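Local atomic coordinates of DNA polymerase III, gamma subunit-related protein (Thermotoga maritima, PDB entry 2GNO), a protein that is related to the gamma subunit of DNA polymerase III and probably binds DNA, though its precise role is not established. Residues A[240-243]-A[244-248]; A[267-270]-A[271-275]. All coordinates share one frame; numbering follows the deposited sequence.

Contact 1: residues A[240-243]-A[244-248]; sequences DAFL and LIQRL
Gln-246 folds back over the ring of Phe-242, one turn earlier. Its CB lies beside the carbonyl oxygens of Phe-242 and Leu-243. CG comes next, over one face of the ring and toward its rim, in a CH-pi contact 4.2 Å from Gln-246 CG to the Phe-242 ring centroid. A bend at chi2 (-62°) then carries the amide to the far end of the ring. Gln-246 CD passes 4.0 Å from Phe-242 CZ. Gln-246 NE2 stays on the same side of the ring, above its CZ rim, 3.2 Å from Phe-242 CZ, with the amide and ring planes 61° apart. NE2 is hydrogen-bonded to the carbonyl oxygen of Ile-273, on the next helix. OE1 lies against Leu-274 CD2 of that helix. This is an i to i+4 pair in helix 239-254, part of the helical C-terminal region related to the polymerase gamma subunit. Gln-246 N also bonds to Phe-242 O, at 3.0 Å. A serine in place of Phe-242 would probably leave Gln-246 CG without its ring face and open a gap beside Ile-278 and Leu-281. On another side, Leu-243 and Arg-247 run side by side, with Leu-243 CD1 4.1 Å from Arg-247 CD. Arg-247 NH1 bonds to the carbonyl oxygen of Ser-201.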
loop_
_atom_site.group_PDB
_atom_site.type_symbol
_atom_site.label_atom_id
_atom_site.label_comp_id
_atom_site.label_asym_id
_atom_site.label_seq_id
_atom_site.Cartn_x
_atom_site.Cartn_y
_atom_site.Cartn_z
ATOM N N ASP A 240 -0.800 16.734 -3.177
ATOM C CA ASP A 240 -0.140 16.383 -1.920
ATOM C C ASP A 240 -1.091 16.555 -0.733
ATOM O O ASP A 240 -1.088 15.723 0.182
ATOM C CB ASP A 240 1.123 17.211 -1.668
ATOM C CG ASP A 240 2.261 16.872 -2.601
ATOM O OD1 ASP A 240 2.123 15.969 -3.447
ATOM O OD2 ASP A 240 3.323 17.509 -2.456
ATOM N N ALA A 241 -1.842 17.653 -0.735
ATOM C CA ALA A 241 -2.831 17.934 0.283
ATOM C C ALA A 241 -3.930 16.874 0.237
ATOM O O ALA A 241 -4.323 16.359 1.297
ATOM C CB ALA A 241 -3.399 19.330 0.125
ATOM N N PHE A 242 -4.405 16.517 -0.964
ATOM C CA PHE A 242 -5.420 15.463 -1.093
ATOM C C PHE A 242 -4.882 14.144 -0.498
ATOM O O PHE A 242 -5.582 13.478 0.288
ATOM C CB PHE A 242 -5.884 15.298 -2.553
ATOM C CG PHE A 242 -6.921 14.217 -2.742
ATOM C CD1 PHE A 242 -8.243 14.436 -2.377
ATOM C CD2 PHE A 242 -6.580 12.991 -3.290
ATOM C CE1 PHE A 242 -9.200 13.444 -2.521
ATOM C CE2 PHE A 242 -7.536 11.995 -3.456
ATOM C CZ PHE A 242 -8.849 12.224 -3.074
ATOM N N LEU A 243 -3.632 13.804 -0.830
ATOM C CA LEU A 243 -2.967 12.604 -0.315
ATOM C C LEU A 243 -2.847 12.642 1.206
ATOM O O LEU A 243 -3.094 11.638 1.849
ATOM C CB LEU A 243 -1.554 12.429 -0.917
ATOM C CG LEU A 243 -0.663 11.267 -0.422
ATOM C CD1 LEU A 243 -1.342 9.890 -0.475
ATOM C CD2 LEU A 243 0.644 11.248 -1.216
ATOM N N LEU A 244 -2.442 13.784 1.767
ATOM C CA LEU A 244 -2.321 13.919 3.223
ATOM C C LEU A 244 -3.705 13.766 3.852
ATOM O O LEU A 244 -3.842 13.086 4.854
ATOM C CB LEU A 244 -1.671 15.250 3.596
ATOM C CG LEU A 244 -1.334 15.542 5.066
ATOM C CD1 LEU A 244 -0.434 14.497 5.711
ATOM C CD2 LEU A 244 -0.707 16.906 5.181
ATOM N N ILE A 245 -4.723 14.382 3.263
ATOM C CA ILE A 245 -6.107 14.253 3.773
ATOM C C ILE A 245 -6.511 12.793 3.874
ATOM O O ILE A 245 -6.979 12.354 4.916
ATOM C CB ILE A 245 -7.115 15.027 2.901
ATOM C CG1 ILE A 245 -6.942 16.524 3.146
ATOM C CG2 ILE A 245 -8.589 14.623 3.231
ATOM C CD1 ILE A 245 -7.686 17.394 2.172
ATOM N N GLN A 246 -6.302 12.057 2.793
ATOM C CA GLN A 246 -6.629 10.627 2.754
ATOM C C GLN A 246 -5.900 9.848 3.843
ATOM O O GLN A 246 -6.522 9.117 4.597
ATOM C CB GLN A 246 -6.338 10.035 1.358
ATOM C CG GLN A 246 -7.225 10.582 0.243
ATOM C CD GLN A 246 -8.698 10.273 0.457
ATOM O OE1 GLN A 246 -9.047 9.351 1.193
ATOM N NE2 GLN A 246 -9.569 11.035 -0.198
ATOM N N ARG A 247 -4.599 10.057 3.955
ATOM C CA ARG A 247 -3.821 9.357 4.967
ATOM C C ARG A 247 -4.226 9.697 6.374
ATOM O O ARG A 247 -4.348 8.800 7.192
ATOM C CB ARG A 247 -2.346 9.652 4.837
ATOM C CG ARG A 247 -1.808 9.154 3.584
ATOM C CD ARG A 247 -0.366 9.410 3.467
ATOM N NE ARG A 247 0.376 8.611 4.427
ATOM C CZ ARG A 247 1.685 8.413 4.374
ATOM N NH1 ARG A 247 2.428 8.922 3.400
ATOM N NH2 ARG A 247 2.243 7.651 5.287
ATOM N N LEU A 248 -4.426 10.986 6.659
ATOM C CA LEU A 248 -4.819 11.391 8.000
ATOM C C LEU A 248 -6.224 10.882 8.341
ATOM O O LEU A 248 -6.446 10.427 9.461
ATOM C CB LEU A 248 -4.715 12.911 8.176
ATOM C CG LEU A 248 -3.317 13.533 8.054
ATOM C CD1 LEU A 248 -3.401 15.010 8.384
ATOM C CD2 LEU A 248 -2.306 12.866 8.970
#

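Contact 2: residues A[267-270]-A[271-275]; sequences VSFL and DSILR
The ring of Phe-269 carries the methyl CD1 of Ile-273 over one face. Ile-273 CD1 stands 4.0 Å from the Phe-269 ring centroid and 21° off the normal, a CH-pi contact displaced toward the rim. Its nearest ring atom is CZ, with Phe-269 CZ 3.8 Å from Ile-273 CD1. The two side chains approach at a slant. Phe-269 has its CG anti to the backbone N (chi1 174°), which sets CG beside its own carbonyl carbon, on the Ile-273 side. Ile-273 CG1 passes close to Phe-269 O before CD1 meets the ring. The ring also touches Asn-289 and Ile-293 of helix 283-298.

The carboxylate of Asp-271 lies alongside Val-267. Asp-271 OD2 is 3.8 Å from Val-267 CG1, an apolar neighbour for a charged group. Both pairs are i to i+4 neighbours in the last turns of helix 261-274, within the helical C-terminal region of this gamma-subunit relative. Toward the end of this helix the backbone bonding becomes less regular. Asp-271 N bonds to Val-267 O at 2.8 Å in ordinary alpha-helical fashion. Ile-273 N bonds to Phe-269 O at 3.1 Å and makes a second, weak bond to Leu-270 O.

Ser-268 O is gripped twice by Ser-272. Ser-272 OG donates to Ser-268 O at 2.8 Å. Ser-272 N donates to Ser-268 O at 3.2 Å. The two donors reach Ser-268 O from opposite faces of its carbonyl plane. Ser-272 has chi1 at -65°, which places OG beside its own backbone N and turns the hydroxyl back to the preceding turn. Ser-268 repeats the step, its OG bonding to Gln-264 O.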
loop_
_atom_site.group_PDB
_atom_site.type_symbol
_atom_site.label_atom_id
_atom_site.label_comp_id
_atom_site.label_asym_id
_atom_site.label_seq_id
_atom_site.Cartn_x
_atom_site.Cartn_y
_atom_site.Cartn_z
ATOM N N VAL A 267 -17.834 10.097 12.108
ATOM C CA VAL A 267 -17.451 8.883 11.371
ATOM C C VAL A 267 -18.016 8.912 9.968
ATOM O O VAL A 267 -17.310 8.555 9.025
ATOM C CB VAL A 267 -17.944 7.583 12.064
ATOM C CG1 VAL A 267 -17.754 6.336 11.186
ATOM C CG2 VAL A 267 -17.225 7.385 13.321
ATOM N N SER A 268 -19.288 9.315 9.835
ATOM C CA SER A 268 -19.943 9.409 8.524
ATOM C C SER A 268 -19.228 10.384 7.615
ATOM O O SER A 268 -19.118 10.134 6.421
ATOM C CB SER A 268 -21.416 9.808 8.656
ATOM O OG SER A 268 -22.134 8.776 9.294
ATOM N N PHE A 269 -18.757 11.493 8.186
ATOM C CA PHE A 269 -17.995 12.501 7.447
ATOM C C PHE A 269 -16.632 11.926 7.038
ATOM O O PHE A 269 -16.269 11.969 5.866
ATOM C CB PHE A 269 -17.847 13.768 8.289
ATOM C CG PHE A 269 -16.970 14.820 7.678
ATOM C CD1 PHE A 269 -17.448 15.629 6.659
ATOM C CD2 PHE A 269 -15.684 15.055 8.172
ATOM C CE1 PHE A 269 -16.640 16.626 6.113
ATOM C CE2 PHE A 269 -14.877 16.037 7.619
ATOM C CZ PHE A 269 -15.360 16.830 6.603
ATOM N N LEU A 270 -15.909 11.342 7.990
ATOM C CA LEU A 270 -14.595 10.723 7.722
ATOM C C LEU A 270 -14.695 9.618 6.658
ATOM O O LEU A 270 -13.884 9.601 5.718
ATOM C CB LEU A 270 -13.974 10.199 9.027
ATOM C CG LEU A 270 -13.552 11.248 10.073
ATOM C CD1 LEU A 270 -13.306 10.617 11.446
ATOM C CD2 LEU A 270 -12.362 12.031 9.620
ATOM N N ASP A 271 -15.692 8.730 6.779
ATOM C CA ASP A 271 -15.905 7.657 5.776
ATOM C C ASP A 271 -16.150 8.225 4.382
ATOM O O ASP A 271 -15.668 7.668 3.395
ATOM C CB ASP A 271 -17.103 6.729 6.107
ATOM C CG ASP A 271 -16.811 5.691 7.192
ATOM O OD1 ASP A 271 -15.640 5.454 7.564
ATOM O OD2 ASP A 271 -17.790 5.061 7.649
ATOM N N SER A 272 -16.926 9.304 4.313
ATOM C CA SER A 272 -17.245 9.974 3.049
ATOM C C SER A 272 -16.034 10.554 2.330
ATOM O O SER A 272 -15.959 10.448 1.107
ATOM C CB SER A 272 -18.282 11.082 3.263
ATOM O OG SER A 272 -19.516 10.524 3.678
ATOM N N ILE A 273 -15.095 11.132 3.086
ATOM C CA ILE A 273 -13.868 11.753 2.533
ATOM C C ILE A 273 -13.065 10.788 1.675
ATOM O O ILE A 273 -12.516 11.178 0.649
ATOM C CB ILE A 273 -12.893 12.284 3.653
ATOM C CG1 ILE A 273 -13.558 13.322 4.573
ATOM C CG2 ILE A 273 -11.582 12.871 3.055
ATOM C CD1 ILE A 273 -14.202 14.455 3.904
ATOM N N LEU A 274 -13.000 9.537 2.123
ATOM C CA LEU A 274 -12.271 8.476 1.441
ATOM C C LEU A 274 -12.779 8.171 0.029
ATOM O O LEU A 274 -11.994 7.774 -0.830
ATOM C CB LEU A 274 -12.293 7.195 2.290
ATOM C CG LEU A 274 -11.645 7.243 3.688
ATOM C CD1 LEU A 274 -11.848 5.940 4.444
ATOM C CD2 LEU A 274 -10.159 7.585 3.627
ATOM N N ARG A 275 -14.073 8.397 -0.203
ATOM C CA ARG A 275 -14.721 8.142 -1.477
ATOM C C ARG A 275 -14.834 9.374 -2.384
ATOM O O ARG A 275 -15.332 9.244 -3.499
ATOM C CB ARG A 275 -16.122 7.576 -1.198
ATOM C CG ARG A 275 -16.126 6.344 -0.282
ATOM C CD ARG A 275 -17.525 5.903 0.083
ATOM N NE ARG A 275 -17.495 4.825 1.068
#

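Following the chain from the N terminus, contact 1 comes first, in the early turns of helix 239-254. Contact 2 follows in the last turns of helix 261-274, the next helix. Each is one unbroken run of residues, so neither closes a long loop. They stand in series, without nesting or crossing, and their centres are about 13 Å apart. The helices meet where Ile-245 CG2 packs on Ile-273 CG2, 3.5 Å away. Helix 283-298 touches both contacts: Thr-286 meets Ile-245 and Ile-273, and Ile-290 meets Leu-248 and Leu-270. Three successive helices of the C-terminal region are thus joined.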